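Local coordinates for hypothetical protein (PDB 1QYI), which is of unknown function but has a domain related to the haloacid dehalogenase-like hydrolases, consistent with a hydrolase role, possibly as a phosphatase, that remains unproven, at residues A[11-16]-A[247-252]; A[72-77]-A[142-147]; A[262-267]-A[291-296]; A[336-341]-A[357-362]. All coordinates share one frame; numbering follows the deposited sequence.

Contact 1: A[11-16]-A[247-252]; sequences VFLSEE and VPFENL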
loop_
_atom_site.group_PDB
_atom_site.type_symbol
_atom_site.label_atom_id
_atom_site.label_comp_id
_atom_site.label_asym_id
_atom_site.label_seq_id
_atom_site.Cartn_x
_atom_site.Cartn_y
_atom_site.Cartn_z
ATOM N N VAL A 11 -6.946 11.326 -1.219
ATOM C CA VAL A 11 -7.335 12.674 -0.802
ATOM C C VAL A 11 -6.168 13.659 -0.839
ATOM O O VAL A 11 -6.183 14.643 -1.578
ATOM C CB VAL A 11 -7.893 12.678 0.646
ATOM C CG1 VAL A 11 -8.161 14.104 1.094
ATOM C CG2 VAL A 11 -9.157 11.847 0.728
ATOM N N PHE A 12 -5.171 13.382 -0.003
ATOM C CA PHE A 12 -3.977 14.212 0.122
ATOM C C PHE A 12 -2.814 13.605 -0.654
ATOM O O PHE A 12 -2.061 14.314 -1.327
ATOM C CB PHE A 12 -3.584 14.324 1.596
ATOM C CG PHE A 12 -4.523 15.169 2.426
ATOM C CD1 PHE A 12 -4.451 16.567 2.386
ATOM C CD2 PHE A 12 -5.451 14.571 3.280
ATOM C CE1 PHE A 12 -5.283 17.359 3.189
ATOM C CE2 PHE A 12 -6.286 15.352 4.085
ATOM C CZ PHE A 12 -6.202 16.757 4.041
ATOM N N LEU A 13 -2.662 12.288 -0.543
ATOM C CA LEU A 13 -1.579 11.572 -1.217
ATOM C C LEU A 13 -2.126 10.414 -2.047
ATOM O O LEU A 13 -3.256 9.983 -1.846
ATOM C CB LEU A 13 -0.613 11.014 -0.177
ATOM C CG LEU A 13 -0.149 11.905 0.981
ATOM C CD1 LEU A 13 0.673 11.046 1.928
ATOM C CD2 LEU A 13 0.676 13.097 0.479
ATOM N N SER A 14 -1.333 9.913 -2.984
ATOM C CA SER A 14 -1.783 8.788 -3.784
ATOM C C SER A 14 -0.960 7.573 -3.398
ATOM O O SER A 14 -0.036 7.685 -2.596
ATOM C CB SER A 14 -1.650 9.083 -5.278
ATOM O OG SER A 14 -0.352 9.540 -5.603
ATOM N N GLU A 15 -1.305 6.413 -3.950
ATOM C CA GLU A 15 -0.598 5.171 -3.638
ATOM C C GLU A 15 0.441 4.782 -4.681
ATOM O O GLU A 15 1.110 3.760 -4.535
ATOM C CB GLU A 15 -1.597 4.025 -3.499
ATOM C CG GLU A 15 -2.507 4.109 -2.291
ATOM C CD GLU A 15 -3.555 3.010 -2.289
ATOM O OE1 GLU A 15 -4.342 2.942 -3.259
ATOM O OE2 GLU A 15 -3.597 2.217 -1.321
ATOM N N GLU A 16 0.566 5.600 -5.725
ATOM C CA GLU A 16 1.500 5.351 -6.826
ATOM C C GLU A 16 2.901 4.921 -6.408
ATOM O O GLU A 16 3.443 3.946 -6.936
ATOM C CB GLU A 16 1.614 6.602 -7.705
ATOM C CG GLU A 16 0.367 6.900 -8.529
ATOM C CD GLU A 16 0.029 5.771 -9.490
ATOM O OE1 GLU A 16 0.895 5.389 -10.310
ATOM O OE2 GLU A 16 -1.110 5.271 -9.431
ATOM N N VAL A 247 5.232 10.568 9.216
ATOM C CA VAL A 247 6.405 11.000 8.470
ATOM C C VAL A 247 6.074 11.805 7.221
ATOM O O VAL A 247 6.591 12.907 7.035
ATOM C CB VAL A 247 7.282 9.795 8.080
ATOM C CG1 VAL A 247 8.516 10.254 7.324
ATOM C CG2 VAL A 247 7.684 9.031 9.332
ATOM N N PRO A 248 5.206 11.274 6.347
ATOM C CA PRO A 248 4.856 12.012 5.128
ATOM C C PRO A 248 4.255 13.385 5.445
ATOM O O PRO A 248 4.737 14.409 4.962
ATOM C CB PRO A 248 3.855 11.089 4.435
ATOM C CG PRO A 248 4.246 9.719 4.932
ATOM C CD PRO A 248 4.537 9.963 6.383
ATOM N N PHE A 249 3.207 13.400 6.264
ATOM C CA PHE A 249 2.551 14.650 6.635
ATOM C C PHE A 249 3.513 15.612 7.317
ATOM O O PHE A 249 3.440 16.829 7.128
ATOM C CB PHE A 249 1.343 14.381 7.545
ATOM C CG PHE A 249 0.059 14.129 6.792
ATOM C CD1 PHE A 249 -0.012 13.142 5.813
ATOM C CD2 PHE A 249 -1.082 14.874 7.065
ATOM C CE1 PHE A 249 -1.198 12.903 5.119
ATOM C CE2 PHE A 249 -2.275 14.638 6.374
ATOM C CZ PHE A 249 -2.325 13.648 5.400
ATOM N N GLU A 250 4.414 15.052 8.107
ATOM C CA GLU A 250 5.419 15.818 8.825
ATOM C C GLU A 250 6.329 16.527 7.820
ATOM O O GLU A 250 6.425 17.752 7.820
ATOM C CB GLU A 250 6.203 14.851 9.718
ATOM C CG GLU A 250 7.608 15.264 10.063
ATOM C CD GLU A 250 7.686 16.654 10.616
ATOM O OE1 GLU A 250 6.924 16.959 11.556
ATOM O OE2 GLU A 250 8.514 17.440 10.109
ATOM N N ASN A 251 6.973 15.746 6.957
ATOM C CA ASN A 251 7.873 16.266 5.928
ATOM C C ASN A 251 7.190 17.304 5.033
ATOM O O ASN A 251 7.824 18.261 4.591
ATOM C CB ASN A 251 8.413 15.088 5.095
ATOM C CG ASN A 251 9.074 15.519 3.782
ATOM O OD1 ASN A 251 8.534 15.290 2.698
ATOM N ND2 ASN A 251 10.247 16.130 3.879
ATOM N N LEU A 252 5.894 17.127 4.792
ATOM C CA LEU A 252 5.141 18.037 3.931
ATOM C C LEU A 252 4.659 19.315 4.600
ATOM O O LEU A 252 4.363 20.299 3.920
ATOM C CB LEU A 252 3.945 17.306 3.329
ATOM C CG LEU A 252 4.294 16.137 2.406
ATOM C CD1 LEU A 252 3.053 15.306 2.158
ATOM C CD2 LEU A 252 4.872 16.671 1.105
#
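F12 presents one face of its ring to the edge of the F249 ring in an edge-to-face pair, with centroids 5.5 Å apart and planes at 71°. F249 comes in rim first: its CZ stands 3.9 Å from F12 CD2, and CE2 lies over the same ring face. F12 CG sits beside its own backbone N, anti to the carbonyl carbon (chi1 -71°), and F6 makes a second edge-to-face pair with the ring. One residue on, L13 divides its two methyls over the helix surface. CD1 rests 4.1 Å from P248 CB and equally far, in an oblique approach, from F249 CE1; CD2 reaches L252 CD1 at 3.7 Å, where the two leucines slide past each other in opposite directions. P248 and L252 are one helical turn apart, so L13 spans a full turn, close to the kink where the N of P248 lacks a bond to the turn before. The contact is wholly apolar and largely buried. Beyond it the segment bends away, with S14 tied by its backbone to I212, and E16, the first residue of helix 16-31, forms a salt bridge to R56 of helix 49-60. This is the way out of the first strand of a Rossmann-like HAD core, packed against core helix 242-252 just where the chain leaves for a large helical insertion, placed where many HAD relatives carry a cap domain and probably its counterpart.

Contact 2: A[72-77]-A[142-147]; sequences LGLNSN and VGKNNI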
loop_
_atom_site.group_PDB
_atom_site.type_symbol
_atom_site.label_atom_id
_atom_site.label_comp_id
_atom_site.label_asym_id
_atom_site.label_seq_id
_atom_site.Cartn_x
_atom_site.Cartn_y
_atom_site.Cartn_z
ATOM N N LEU A 72 -7.656 -9.804 -9.514
ATOM C CA LEU A 72 -7.652 -11.175 -8.996
ATOM C C LEU A 72 -7.702 -11.251 -7.468
ATOM O O LEU A 72 -7.810 -12.337 -6.889
ATOM C CB LEU A 72 -6.427 -11.941 -9.522
ATOM C CG LEU A 72 -6.353 -12.120 -11.048
ATOM C CD1 LEU A 72 -5.112 -12.923 -11.433
ATOM C CD2 LEU A 72 -7.610 -12.819 -11.536
ATOM N N GLY A 73 -7.629 -10.094 -6.820
ATOM C CA GLY A 73 -7.682 -10.055 -5.368
ATOM C C GLY A 73 -6.358 -9.781 -4.672
ATOM O O GLY A 73 -6.272 -9.862 -3.444
ATOM N N LEU A 74 -5.322 -9.460 -5.443
ATOM C CA LEU A 74 -4.010 -9.174 -4.861
ATOM C C LEU A 74 -3.755 -7.681 -4.806
ATOM O O LEU A 74 -3.190 -7.103 -5.738
ATOM C CB LEU A 74 -2.889 -9.837 -5.662
ATOM C CG LEU A 74 -2.314 -11.151 -5.144
ATOM C CD1 LEU A 74 -0.940 -11.341 -5.773
ATOM C CD2 LEU A 74 -2.195 -11.130 -3.632
ATOM N N ASN A 75 -4.161 -7.065 -3.704
ATOM C CA ASN A 75 -3.993 -5.633 -3.537
ATOM C C ASN A 75 -2.871 -5.253 -2.577
ATOM O O ASN A 75 -2.623 -4.067 -2.341
ATOM C CB ASN A 75 -5.311 -5.012 -3.088
ATOM C CG ASN A 75 -6.440 -5.296 -4.061
ATOM O OD1 ASN A 75 -7.016 -6.384 -4.056
ATOM N ND2 ASN A 75 -6.740 -4.326 -4.925
ATOM N N SER A 76 -2.186 -6.254 -2.031
ATOM C CA SER A 76 -1.062 -5.991 -1.140
ATOM C C SER A 76 0.182 -5.862 -2.007
ATOM O O SER A 76 0.440 -6.735 -2.828
ATOM C CB SER A 76 -0.873 -7.137 -0.148
ATOM O OG SER A 76 0.264 -6.893 0.683
ATOM N N ASN A 77 0.948 -4.786 -1.836
ATOM C CA ASN A 77 2.149 -4.593 -2.647
ATOM C C ASN A 77 3.187 -5.673 -2.378
ATOM O O ASN A 77 3.861 -6.120 -3.303
ATOM C CB ASN A 77 2.770 -3.215 -2.395
ATOM C CG ASN A 77 1.868 -2.080 -2.832
ATOM O OD1 ASN A 77 0.900 -1.739 -2.152
ATOM N ND2 ASN A 77 2.176 -1.493 -3.981
ATOM N N VAL A 142 -9.644 -16.113 -9.108
ATOM C CA VAL A 142 -9.566 -14.960 -8.225
ATOM C C VAL A 142 -9.417 -15.407 -6.771
ATOM O O VAL A 142 -10.041 -16.384 -6.352
ATOM C CB VAL A 142 -10.832 -14.085 -8.355
ATOM C CG1 VAL A 142 -10.756 -12.919 -7.394
ATOM C CG2 VAL A 142 -10.984 -13.592 -9.786
ATOM N N GLY A 143 -8.585 -14.698 -6.010
ATOM C CA GLY A 143 -8.383 -15.047 -4.612
ATOM C C GLY A 143 -6.920 -15.220 -4.244
ATOM O O GLY A 143 -6.235 -16.089 -4.787
ATOM N N LYS A 144 -6.441 -14.398 -3.316
ATOM C CA LYS A 144 -5.050 -14.457 -2.895
ATOM C C LYS A 144 -4.576 -15.891 -2.691
ATOM O O LYS A 144 -3.593 -16.323 -3.301
ATOM C CB LYS A 144 -4.849 -13.657 -1.606
ATOM C CG LYS A 144 -3.404 -13.594 -1.134
ATOM C CD LYS A 144 -3.277 -12.739 0.121
ATOM C CE LYS A 144 -1.921 -12.903 0.784
ATOM N NZ LYS A 144 -1.792 -11.984 1.938
ATOM N N ASN A 145 -5.278 -16.624 -1.830
ATOM C CA ASN A 145 -4.944 -18.015 -1.538
ATOM C C ASN A 145 -4.772 -18.833 -2.824
ATOM O O ASN A 145 -3.825 -19.616 -2.962
ATOM C CB ASN A 145 -6.038 -18.644 -0.664
ATOM C CG ASN A 145 -7.431 -18.510 -1.267
ATOM O OD1 ASN A 145 -8.378 -19.164 -0.819
ATOM N ND2 ASN A 145 -7.566 -17.661 -2.278
ATOM N N ASN A 146 -5.695 -18.627 -3.766
ATOM C CA ASN A 146 -5.701 -19.313 -5.062
ATOM C C ASN A 146 -4.510 -18.902 -5.919
ATOM O O ASN A 146 -3.942 -19.720 -6.641
ATOM C CB ASN A 146 -6.999 -18.991 -5.817
ATOM C CG ASN A 146 -8.239 -19.290 -5.001
ATOM O OD1 ASN A 146 -8.468 -20.433 -4.610
ATOM N ND2 ASN A 146 -9.048 -18.263 -4.737
ATOM N N ILE A 147 -4.147 -17.626 -5.849
ATOM C CA ILE A 147 -3.018 -17.115 -6.619
ATOM C C ILE A 147 -1.733 -17.782 -6.148
ATOM O O ILE A 147 -0.893 -18.164 -6.959
ATOM C CB ILE A 147 -2.876 -15.589 -6.457
ATOM C CG1 ILE A 147 -4.112 -14.890 -7.038
ATOM C CG2 ILE A 147 -1.591 -15.106 -7.134
ATOM C CD1 ILE A 147 -4.190 -13.417 -6.739
HETATM O O HOH W 1 -7.839 -12.239 -2.574
#
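I147 CD1 sits at the apolar centre, 3.3 Å from L74 CG in a tight fit and 3.9 Å from L72 CB, so a single methyl meets both leucines. I147 CG1 lies beside the backbone N (chi1 -64°), and the chain then extends so that CD1 arrives between them. L72 sends its own CD2 the other way, to V142 CG2 at 3.9 Å. L74 CD2, for its part, rests against K144 CG at 3.7 Å, with the leucine and the aliphatic stem of the lysine crossing at about a right angle. Outside this apolar patch the two backbones are joined directly: G143 N donates to L72 O at 2.6 Å, a short bond with an angle of 158° at the hydrogen. L72 O therefore receives an N-H from the N-cap residue of helix 144-158. G73, with positive phi, closes helix 64-71 in a Schellman motif, and its carbonyl accepts a hydrogen from a water 3.0 Å from G73 O; that water in turn accepts from K144 N at 2.7 Å. The end of one helix thus meets the start of another through one direct and one water-mediated link. At the outer rim the extended K144 side chain carries NZ to a salt bridge with D79 on helix 77-93. I83 of that helix also touches I147, so three helices, 64-71, 77-93 and 144-158, come together around this turn in the helical insertion.

Contact 3: A[262-267]-A[291-296]; sequences FIATAS and IAALYG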
loop_
_atom_site.group_PDB
_atom_site.type_symbol
_atom_site.label_atom_id
_atom_site.label_comp_id
_atom_site.label_asym_id
_atom_site.label_seq_id
_atom_site.Cartn_x
_atom_site.Cartn_y
_atom_site.Cartn_z
ATOM N N PHE A 262 -5.983 12.884 17.383
ATOM C CA PHE A 262 -7.087 12.713 16.458
ATOM C C PHE A 262 -6.637 12.159 15.114
ATOM O O PHE A 262 -7.195 12.498 14.070
ATOM C CB PHE A 262 -7.800 14.046 16.271
ATOM C CG PHE A 262 -8.358 14.608 17.543
ATOM C CD1 PHE A 262 -9.282 13.886 18.286
ATOM C CD2 PHE A 262 -7.958 15.857 18.002
ATOM C CE1 PHE A 262 -9.805 14.401 19.468
ATOM C CE2 PHE A 262 -8.472 16.386 19.183
ATOM C CZ PHE A 262 -9.398 15.654 19.915
ATOM N N ILE A 263 -5.607 11.322 15.147
ATOM C CA ILE A 263 -5.107 10.688 13.941
ATOM C C ILE A 263 -5.158 9.185 14.158
ATOM O O ILE A 263 -4.334 8.619 14.875
ATOM C CB ILE A 263 -3.665 11.110 13.631
ATOM C CG1 ILE A 263 -3.593 12.630 13.449
ATOM C CG2 ILE A 263 -3.179 10.392 12.375
ATOM C CD1 ILE A 263 -2.206 13.161 13.083
ATOM N N ALA A 264 -6.158 8.547 13.560
ATOM C CA ALA A 264 -6.332 7.103 13.674
ATOM C C ALA A 264 -5.676 6.427 12.466
ATOM O O ALA A 264 -5.874 6.856 11.325
ATOM C CB ALA A 264 -7.820 6.768 13.731
ATOM N N THR A 265 -4.899 5.378 12.716
ATOM C CA THR A 265 -4.212 4.670 11.644
ATOM C C THR A 265 -4.412 3.166 11.747
ATOM O O THR A 265 -5.096 2.676 12.652
ATOM C CB THR A 265 -2.688 4.926 11.674
ATOM O OG1 THR A 265 -2.116 4.304 12.836
ATOM C CG2 THR A 265 -2.393 6.419 11.708
ATOM N N ALA A 266 -3.794 2.440 10.814
ATOM C CA ALA A 266 -3.880 0.985 10.761
ATOM C C ALA A 266 -3.205 0.363 11.975
ATOM O O ALA A 266 -3.460 -0.790 12.316
ATOM C CB ALA A 266 -3.230 0.470 9.474
ATOM N N SER A 267 -2.326 1.126 12.614
ATOM C CA SER A 267 -1.651 0.629 13.800
ATOM C C SER A 267 -2.677 0.567 14.928
ATOM O O SER A 267 -2.710 -0.393 15.692
ATOM C CB SER A 267 -0.487 1.546 14.191
ATOM O OG SER A 267 0.523 1.552 13.186
ATOM N N ILE A 291 -14.105 6.760 14.472
ATOM C CA ILE A 291 -14.616 7.055 15.809
ATOM C C ILE A 291 -13.477 7.461 16.751
ATOM O O ILE A 291 -13.655 8.289 17.649
ATOM C CB ILE A 291 -15.367 5.828 16.386
ATOM C CG1 ILE A 291 -16.592 5.537 15.514
ATOM C CG2 ILE A 291 -15.773 6.082 17.834
ATOM C CD1 ILE A 291 -17.439 4.344 15.963
ATOM N N ALA A 292 -12.308 6.869 16.528
ATOM C CA ALA A 292 -11.132 7.159 17.328
ATOM C C ALA A 292 -10.588 8.538 16.965
ATOM O O ALA A 292 -10.079 9.263 17.819
ATOM C CB ALA A 292 -10.074 6.104 17.084
ATOM N N ALA A 293 -10.704 8.889 15.691
ATOM C CA ALA A 293 -10.231 10.168 15.190
ATOM C C ALA A 293 -11.168 11.298 15.596
ATOM O O ALA A 293 -10.802 12.480 15.548
ATOM C CB ALA A 293 -10.114 10.117 13.684
ATOM N N LEU A 294 -12.371 10.930 16.009
ATOM C CA LEU A 294 -13.365 11.913 16.398
ATOM C C LEU A 294 -13.350 12.229 17.888
ATOM O O LEU A 294 -13.238 13.391 18.264
ATOM C CB LEU A 294 -14.754 11.426 15.977
ATOM C CG LEU A 294 -15.870 12.469 15.851
ATOM C CD1 LEU A 294 -16.968 11.953 14.929
ATOM C CD2 LEU A 294 -16.412 12.790 17.214
ATOM N N TYR A 295 -13.455 11.207 18.735
ATOM C CA TYR A 295 -13.471 11.427 20.178
ATOM C C TYR A 295 -12.090 11.472 20.836
ATOM O O TYR A 295 -11.912 12.107 21.875
ATOM C CB TYR A 295 -14.332 10.361 20.859
ATOM C CG TYR A 295 -15.760 10.328 20.374
ATOM C CD1 TYR A 295 -16.562 11.469 20.423
ATOM C CD2 TYR A 295 -16.312 9.154 19.847
ATOM C CE1 TYR A 295 -17.878 11.446 19.956
ATOM C CE2 TYR A 295 -17.629 9.122 19.377
ATOM C CZ TYR A 295 -18.403 10.271 19.435
ATOM O OH TYR A 295 -19.700 10.262 18.966
ATOM N N GLY A 296 -11.112 10.809 20.237
ATOM C CA GLY A 296 -9.782 10.806 20.815
ATOM C C GLY A 296 -9.164 9.441 20.607
ATOM O O GLY A 296 -9.868 8.434 20.594
#
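The F262 ring meets the last turn of helix 288-295 with its CD1-CE1 side, against backbone atoms and not side chains. CD1 lies 3.4 Å from A293 O. CE1 continues along the turn, 3.8 Å from L294 O and also 3.8 Å from G296 CA. Y295 O comes up at the edge of the ring near its plane, an edge-on approach that probably suits the weakly positive ring C-H groups. F262 CG sits beside the backbone N, anti to the carbonyl carbon (chi1 -60°), and the end of the side chain comes nearer to the helix than the direction of its CB suggests. K3 adds a cation-pi contact to the same ring. Two residues along, A264 aims its CB at the helix and meets two alanines at once, with A264 CB 4.1 Å from both A292 CB and A293 CB. Three such small side chains allow strand and helix to approach closely; A293 CB also lies 3.8 Å from F262 O, and the alpha carbons of F262 and A293 are only 4.2 Å apart. The segment then turns into helix 266-275, where T265 OG1 caps the new helix by accepting from S267 N. Strand 263-264 is an outermost strand of the parallel sheet, next to strand 233-237; helix 288-295 packs against strand 263-264, and Y305 of helix 302-307 packs on I291, A292 and Y295 of helix 288-295.

Contact 4: A[336-341]-A[357-362]; sequences ATFIGT and HHADYV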
loop_
_atom_site.group_PDB
_atom_site.type_symbol
_atom_site.label_atom_id
_atom_site.label_comp_id
_atom_site.label_asym_id
_atom_site.label_seq_id
_atom_site.Cartn_x
_atom_site.Cartn_y
_atom_site.Cartn_z
ATOM N N ALA A 336 -22.644 10.446 10.099
ATOM C CA ALA A 336 -21.945 11.658 9.684
ATOM C C ALA A 336 -22.178 11.986 8.216
ATOM O O ALA A 336 -22.517 11.113 7.414
ATOM C CB ALA A 336 -20.458 11.515 9.949
ATOM N N THR A 337 -22.000 13.257 7.867
ATOM C CA THR A 337 -22.171 13.673 6.482
ATOM C C THR A 337 -20.965 13.195 5.688
ATOM O O THR A 337 -19.820 13.344 6.126
ATOM C CB THR A 337 -22.287 15.206 6.356
ATOM O OG1 THR A 337 -23.574 15.629 6.830
ATOM C CG2 THR A 337 -22.123 15.641 4.903
ATOM N N PHE A 338 -21.221 12.606 4.524
ATOM C CA PHE A 338 -20.136 12.105 3.691
ATOM C C PHE A 338 -19.927 12.927 2.421
ATOM O O PHE A 338 -20.875 13.269 1.725
ATOM C CB PHE A 338 -20.382 10.641 3.301
ATOM C CG PHE A 338 -19.305 10.067 2.413
ATOM C CD1 PHE A 338 -18.039 9.758 2.935
ATOM C CD2 PHE A 338 -19.533 9.905 1.043
ATOM C CE1 PHE A 338 -17.016 9.300 2.107
ATOM C CE2 PHE A 338 -18.521 9.449 0.201
ATOM C CZ PHE A 338 -17.251 9.144 0.730
ATOM N N ILE A 339 -18.671 13.250 2.141
ATOM C CA ILE A 339 -18.332 13.992 0.951
ATOM C C ILE A 339 -17.198 13.262 0.242
ATOM O O ILE A 339 -16.075 13.198 0.741
ATOM C CB ILE A 339 -17.968 15.469 1.265
ATOM C CG1 ILE A 339 -17.107 16.031 0.114
ATOM C CG2 ILE A 339 -17.308 15.581 2.616
ATOM C CD1 ILE A 339 -16.854 17.511 0.196
ATOM N N GLY A 340 -17.522 12.684 -0.916
ATOM C CA GLY A 340 -16.551 11.923 -1.688
ATOM C C GLY A 340 -15.691 12.716 -2.655
ATOM O O GLY A 340 -16.155 13.673 -3.282
ATOM N N THR A 341 -14.430 12.310 -2.776
ATOM C CA THR A 341 -13.493 12.974 -3.680
ATOM C C THR A 341 -13.229 12.100 -4.887
ATOM O O THR A 341 -13.297 10.882 -4.792
ATOM C CB THR A 341 -12.158 13.258 -3.003
ATOM O OG1 THR A 341 -12.384 13.653 -1.646
ATOM C CG2 THR A 341 -11.448 14.390 -3.723
ATOM N N HIS A 357 -24.594 5.036 -4.094
ATOM C CA HIS A 357 -24.542 4.712 -2.671
ATOM C C HIS A 357 -25.049 5.863 -1.816
ATOM O O HIS A 357 -24.891 5.859 -0.596
ATOM C CB HIS A 357 -23.122 4.318 -2.251
ATOM C CG HIS A 357 -22.827 2.860 -2.434
ATOM N ND1 HIS A 357 -23.375 1.886 -1.635
ATOM C CD2 HIS A 357 -22.056 2.214 -3.346
ATOM C CE1 HIS A 357 -22.957 0.697 -2.041
ATOM N NE2 HIS A 357 -22.157 0.872 -3.077
ATOM N N HIS A 358 -25.670 6.837 -2.474
ATOM C CA HIS A 358 -26.235 8.013 -1.816
ATOM C C HIS A 358 -25.192 8.817 -1.056
ATOM O O HIS A 358 -25.313 9.022 0.151
ATOM C CB HIS A 358 -27.352 7.611 -0.843
ATOM C CG HIS A 358 -28.279 6.565 -1.381
ATOM N ND1 HIS A 358 -28.078 5.215 -1.167
ATOM C CD2 HIS A 358 -29.402 6.668 -2.126
ATOM C CE1 HIS A 358 -29.044 4.534 -1.760
ATOM N NE2 HIS A 358 -29.860 5.386 -2.349
ATOM N N ALA A 359 -24.156 9.261 -1.758
ATOM C CA ALA A 359 -23.117 10.057 -1.125
ATOM C C ALA A 359 -23.663 11.470 -0.998
ATOM O O ALA A 359 -24.150 12.048 -1.974
ATOM C CB ALA A 359 -21.851 10.047 -1.967
ATOM N N ASP A 360 -23.591 12.018 0.209
ATOM C CA ASP A 360 -24.104 13.366 0.467
ATOM C C ASP A 360 -23.611 14.371 -0.574
ATOM O O ASP A 360 -24.401 15.151 -1.108
ATOM C CB ASP A 360 -23.709 13.813 1.880
ATOM C CG ASP A 360 -24.313 12.936 2.948
ATOM O OD1 ASP A 360 -25.561 12.880 3.013
ATOM O OD2 ASP A 360 -23.555 12.306 3.716
ATOM N N TYR A 361 -22.310 14.353 -0.854
ATOM C CA TYR A 361 -21.730 15.253 -1.842
ATOM C C TYR A 361 -20.606 14.549 -2.558
ATOM O O TYR A 361 -20.046 13.583 -2.054
ATOM C CB TYR A 361 -21.170 16.515 -1.180
ATOM C CG TYR A 361 -22.145 17.190 -0.269
ATOM C CD1 TYR A 361 -22.244 16.817 1.065
ATOM C CD2 TYR A 361 -22.998 18.177 -0.744
ATOM C CE1 TYR A 361 -23.166 17.408 1.906
ATOM C CE2 TYR A 361 -23.927 18.775 0.092
ATOM C CZ TYR A 361 -24.004 18.386 1.417
ATOM O OH TYR A 361 -24.910 18.976 2.268
ATOM N N VAL A 362 -20.287 15.032 -3.748
ATOM C CA VAL A 362 -19.193 14.467 -4.515
ATOM C C VAL A 362 -18.406 15.654 -5.072
ATOM O O VAL A 362 -18.961 16.526 -5.736
ATOM C CB VAL A 362 -19.710 13.554 -5.652
ATOM C CG1 VAL A 362 -18.549 13.054 -6.496
ATOM C CG2 VAL A 362 -20.457 12.368 -5.060
#
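Y361 O accepts a hydrogen bond from G340 N at 2.9 Å with an angle of 160°, and a longer C-H...O contact from I339 CA. The donor G340 N is tilted 34° from the carbonyl plane. This pairing belongs to a parallel beta-alpha-beta unit, strand 337-341, helix 351-356 and strand 361-363, within the Rossmann-like HAD core. I339 pairs with Y361 and G340 with V362. V362 CA in turn approaches G340 O at 3.4 Å, a second C-H...O contact. Before the strand begins, D360 turns its carboxylate back along the neighbouring strand, and F338 N donates almost straight to D360 OD2; the modelled separation is very short and its exact value doubtful. The other carboxylate oxygen, OD1, forms a salt bridge with K315, so both oxygens of this side chain are engaged, and the carboxylate would probably remain ionised.

I339 and Y361 lie on one face of the sheet, their CB atoms 4.2 Å apart, and helix 369-373 packs on both through V372. The Y361 ring continues toward T337, whose CG2 lies in the ring plane at its edge, 3.6 Å from Y361 CE1, while the phenol OH bonds to L376 O. Helix 325-334 meets the F338 side chain through L328 and A331. F338 CG is anti to the backbone N (chi1 179°), and the ring offers its edge to A359, with F338 CD2 3.8 Å from A359 CB.

In the fold
Contacts 3 and 4 reach the same parallel sheet at its two outermost strands, 263-264 and 361-363, with centres about 20 Å apart. Contact 1 belongs to the same core: helix 242-252 is followed along the chain by strand 263-264, and the centres of contacts 1 and 3 are about 17 Å apart. Contact 2 is nested inside the chain loop that contact 1 closes, on the opposite side of the chain's centre, about 26 Å from contact 1 between centres. It lies in the helical insertion. By analogy with HAD relatives, an active site would lie near the end of strand 3-6, close to contact 1; no ligand marks it here.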